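Local coordinates for octaprenyl Pyrophosphate Synthase (Helicobacter pylori, PDB 3TC1), which probably catalyses the magnesium-dependent head-to-tail condensation of isopentenyl diphosphate onto an allylic primer to build the C40 chain octaprenyl diphosphate, at residues S73-D78 with P90-L95. Residues are numbered along the deposited sequence; the frame is centred on the assembly and turned at random.
Sequences SLLHDD and PSINAL
Ser91 meets the acid of Asp78 at the point where the chain, back from the short hairpin after helix 53-80, starts helix 92-116. Its CB lies 4.3 Å from Asp78 OD2, a loose approach, while its OG turns to its own helix. There OG caps the first turn through a weak bond from Ala94 N (3.2 Å, 134°) and also pairs with Ala83 O. Ile92 contributes twice. Its backbone N donates to a water at 3.0 Å, and the same water donates to Asp78 OD2, so the carboxylate reaches the start of the helix through one solvent molecule. Its side chain supplies the apolar half: CB points toward helix 53-80, and CG1, anti to the carbonyl carbon and beside the backbone N (chi1 -70°), extends it to 3.5 Å from Leu75 CD2, the two branched chains meeting at a slant. Asn93 follows, its CG set between backbone N and carbonyl carbon (chi1 48°), which brings the amide up to the Asp78 carbonyl and CB. Asn93 OD1 touches Asp78 CB at 3.4 Å and accepts from a second water at 2.9 Å; that water also donates to Leu75 O at 2.6 Å. The other end of the amide, ND2, bonds to Ala83 O, which thus binds both Ser91 and Asn93. Asp77 and Asp78 open the first aspartate-rich motif, DDxxD, of the polyprenyl synthases; the Asp78 side chain lies about 11 Å from the bound magnesium ion and is engaged by Arg86. No direct hydrogen bond joins the two segments: the waters serve Leu75 O, Asn93 OD1, Asp78 OD2 and Ile92 N, and the Leu75–Ile92 contact and the Asn93 amide against Asp78 complete the junction. Gripped by the Arg86 salt bridge and the water on Ile92 N, OD2 fixes the carboxylate between the hairpin and the start of helix 92-116.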
ATOM      1  N   SER B  73      -3.195  -6.998  -0.308  1.00 14.65           N
ATOM      2  CA  SER B  73      -1.954  -7.756  -0.392  1.00 16.35           C
ATOM      3  C   SER B  73      -1.930  -8.627  -1.645  1.00 16.82           C
ATOM      4  O   SER B  73      -0.899  -8.760  -2.289  1.00 16.45           O
ATOM      5  CB  SER B  73      -1.769  -8.638   0.846  1.00 19.23           C
ATOM      6  OG  SER B  73      -2.779  -9.619   0.915  1.00 22.53           O
ATOM      7  N   LEU B  74      -3.068  -9.221  -1.985  1.00 18.16           N
ATOM      8  CA  LEU B  74      -3.146 -10.071  -3.172  1.00 19.88           C
ATOM      9  C   LEU B  74      -2.943  -9.233  -4.435  1.00 20.12           C
ATOM     10  O   LEU B  74      -2.308  -9.680  -5.392  1.00 19.76           O
ATOM     11  CB  LEU B  74      -4.496 -10.795  -3.230  1.00 26.20           C
ATOM     12  CG  LEU B  74      -4.754 -11.801  -2.101  1.00 27.26           C
ATOM     13  CD1 LEU B  74      -6.159 -12.374  -2.229  1.00 27.71           C
ATOM     14  CD2 LEU B  74      -3.709 -12.902  -2.148  1.00 29.89           C
ATOM     15  N   LEU B  75      -3.479  -8.016  -4.429  1.00 18.70           N
ATOM     16  CA  LEU B  75      -3.335  -7.122  -5.573  1.00 18.05           C
ATOM     17  C   LEU B  75      -1.868  -6.786  -5.799  1.00 18.41           C
ATOM     18  O   LEU B  75      -1.394  -6.804  -6.931  1.00 18.43           O
ATOM     19  CB  LEU B  75      -4.124  -5.830  -5.352  1.00 18.37           C
ATOM     20  CG  LEU B  75      -5.652  -5.906  -5.439  1.00 19.98           C
ATOM     21  CD1 LEU B  75      -6.236  -4.549  -5.052  1.00 20.90           C
ATOM     22  CD2 LEU B  75      -6.090  -6.294  -6.852  1.00 17.84           C
ATOM     23  N   HIS B  76      -1.146  -6.478  -4.726  1.00 19.28           N
ATOM     24  CA  HIS B  76       0.267  -6.153  -4.862  1.00 19.46           C
ATOM     25  C   HIS B  76       1.091  -7.391  -5.180  1.00 21.70           C
ATOM     26  O   HIS B  76       2.058  -7.315  -5.934  1.00 22.36           O
ATOM     27  CB  HIS B  76       0.798  -5.469  -3.593  1.00 16.93           C
ATOM     28  CG  HIS B  76       0.385  -4.033  -3.471  1.00 16.59           C
ATOM     29  ND1 HIS B  76       0.806  -3.217  -2.444  1.00 17.85           N
ATOM     30  CD2 HIS B  76      -0.424  -3.273  -4.246  1.00 17.16           C
ATOM     31  CE1 HIS B  76       0.271  -2.018  -2.588  1.00 15.74           C
ATOM     32  NE2 HIS B  76      -0.480  -2.026  -3.673  1.00 17.93           N
ATOM     33  N   ASP B  77       0.707  -8.530  -4.612  1.00 17.67           N
ATOM     34  CA  ASP B  77       1.430  -9.772  -4.869  1.00 21.11           C
ATOM     35  C   ASP B  77       1.322 -10.159  -6.342  1.00 21.04           C
ATOM     36  O   ASP B  77       2.276 -10.669  -6.919  1.00 20.43           O
ATOM     37  CB  ASP B  77       0.897 -10.912  -3.994  1.00 52.89           C
ATOM     38  CG  ASP B  77       1.219 -10.721  -2.522  1.00 61.00           C
ATOM     39  OD1 ASP B  77       2.379 -10.380  -2.200  1.00 62.43           O
ATOM     40  OD2 ASP B  77       0.316 -10.926  -1.683  1.00 67.02           O
ATOM     41  N   ASP B  78       0.166  -9.918  -6.953  1.00 24.88           N
ATOM     42  CA  ASP B  78      -0.012 -10.256  -8.362  1.00 27.42           C
ATOM     43  C   ASP B  78       0.881  -9.401  -9.252  1.00 27.13           C
ATOM     44  O   ASP B  78       1.346  -9.855 -10.295  1.00 28.22           O
ATOM     45  CB  ASP B  78      -1.475 -10.098  -8.785  1.00 31.93           C
ATOM     46  CG  ASP B  78      -2.349 -11.220  -8.266  1.00 33.84           C
ATOM     47  OD1 ASP B  78      -1.799 -12.297  -7.962  1.00 32.97           O
ATOM     48  OD2 ASP B  78      -3.582 -11.035  -8.174  1.00 37.13           O
ATOM     49  N   PRO B  90      -8.596 -12.901 -15.286  1.00 51.79           N
ATOM     50  CA  PRO B  90      -7.512 -11.929 -15.452  1.00 48.81           C
ATOM     51  C   PRO B  90      -7.265 -11.134 -14.184  1.00 45.82           C
ATOM     52  O   PRO B  90      -8.207 -10.700 -13.524  1.00 45.35           O
ATOM     53  CB  PRO B  90      -8.003 -11.028 -16.591  1.00 55.43           C
ATOM     54  CG  PRO B  90      -9.193 -11.754 -17.181  1.00 57.07           C
ATOM     55  CD  PRO B  90      -9.794 -12.449 -16.010  1.00 57.32           C
ATOM     56  N   SER B  91      -5.995 -10.950 -13.848  1.00 32.07           N
ATOM     57  CA  SER B  91      -5.628 -10.184 -12.667  1.00 28.24           C
ATOM     58  C   SER B  91      -5.893  -8.703 -12.933  1.00 27.04           C
ATOM     59  O   SER B  91      -6.068  -8.285 -14.088  1.00 23.15           O
ATOM     60  CB  SER B  91      -4.149 -10.394 -12.346  1.00 35.08           C
ATOM     61  OG  SER B  91      -3.336 -10.003 -13.440  1.00 33.00           O
ATOM     62  N   ILE B  92      -5.927  -7.906 -11.870  1.00 30.30           N
ATOM     63  CA  ILE B  92      -6.163  -6.478 -12.023  1.00 29.44           C
ATOM     64  C   ILE B  92      -5.027  -5.832 -12.813  1.00 29.67           C
ATOM     65  O   ILE B  92      -5.264  -4.931 -13.625  1.00 29.77           O
ATOM     66  CB  ILE B  92      -6.313  -5.781 -10.645  1.00 27.34           C
ATOM     67  CG1 ILE B  92      -7.629  -6.211  -9.995  1.00 26.32           C
ATOM     68  CG2 ILE B  92      -6.296  -4.262 -10.809  1.00 25.33           C
ATOM     69  CD1 ILE B  92      -8.868  -5.851 -10.820  1.00 27.11           C
ATOM     70  N   ASN B  93      -3.798  -6.293 -12.596  1.00 31.70           N
ATOM     71  CA  ASN B  93      -2.664  -5.729 -13.322  1.00 33.12           C
ATOM     72  C   ASN B  93      -2.689  -6.134 -14.798  1.00 32.66           C
ATOM     73  O   ASN B  93      -2.160  -5.422 -15.652  1.00 32.69           O
ATOM     74  CB  ASN B  93      -1.328  -6.136 -12.674  1.00 30.42           C
ATOM     75  CG  ASN B  93      -1.236  -7.624 -12.377  1.00 30.68           C
ATOM     76  OD1 ASN B  93      -1.951  -8.145 -11.521  1.00 31.05           O
ATOM     77  ND2 ASN B  93      -0.341  -8.314 -13.079  1.00 30.89           N
ATOM     78  N   ALA B  94      -3.314  -7.266 -15.097  1.00 34.41           N
ATOM     79  CA  ALA B  94      -3.402  -7.735 -16.476  1.00 36.38           C
ATOM     80  C   ALA B  94      -4.447  -6.937 -17.252  1.00 37.54           C
ATOM     81  O   ALA B  94      -4.313  -6.731 -18.459  1.00 39.14           O
ATOM     82  CB  ALA B  94      -3.754  -9.216 -16.506  1.00 26.79           C
ATOM     83  N   LEU B  95      -5.481  -6.483 -16.547  1.00 36.94           N
ATOM     84  CA  LEU B  95      -6.565  -5.719 -17.159  1.00 37.15           C
ATOM     85  C   LEU B  95      -6.376  -4.201 -17.119  1.00 37.20           C
ATOM     86  O   LEU B  95      -6.857  -3.488 -18.008  1.00 36.57           O
ATOM     87  CB  LEU B  95      -7.896  -6.065 -16.476  1.00 41.12           C
ATOM     88  CG  LEU B  95      -8.404  -7.508 -16.567  1.00 40.46           C
ATOM     89  CD1 LEU B  95      -9.588  -7.692 -15.627  1.00 40.16           C
ATOM     90  CD2 LEU B  95      -8.795  -7.828 -18.005  1.00 39.82           C
TER
HETATM   91  O   HOH W   1      -2.937  -6.959  -9.043  1.00 29.46           O
HETATM   92  O   HOH W   2      -4.936  -9.101  -9.345  1.00 27.85           O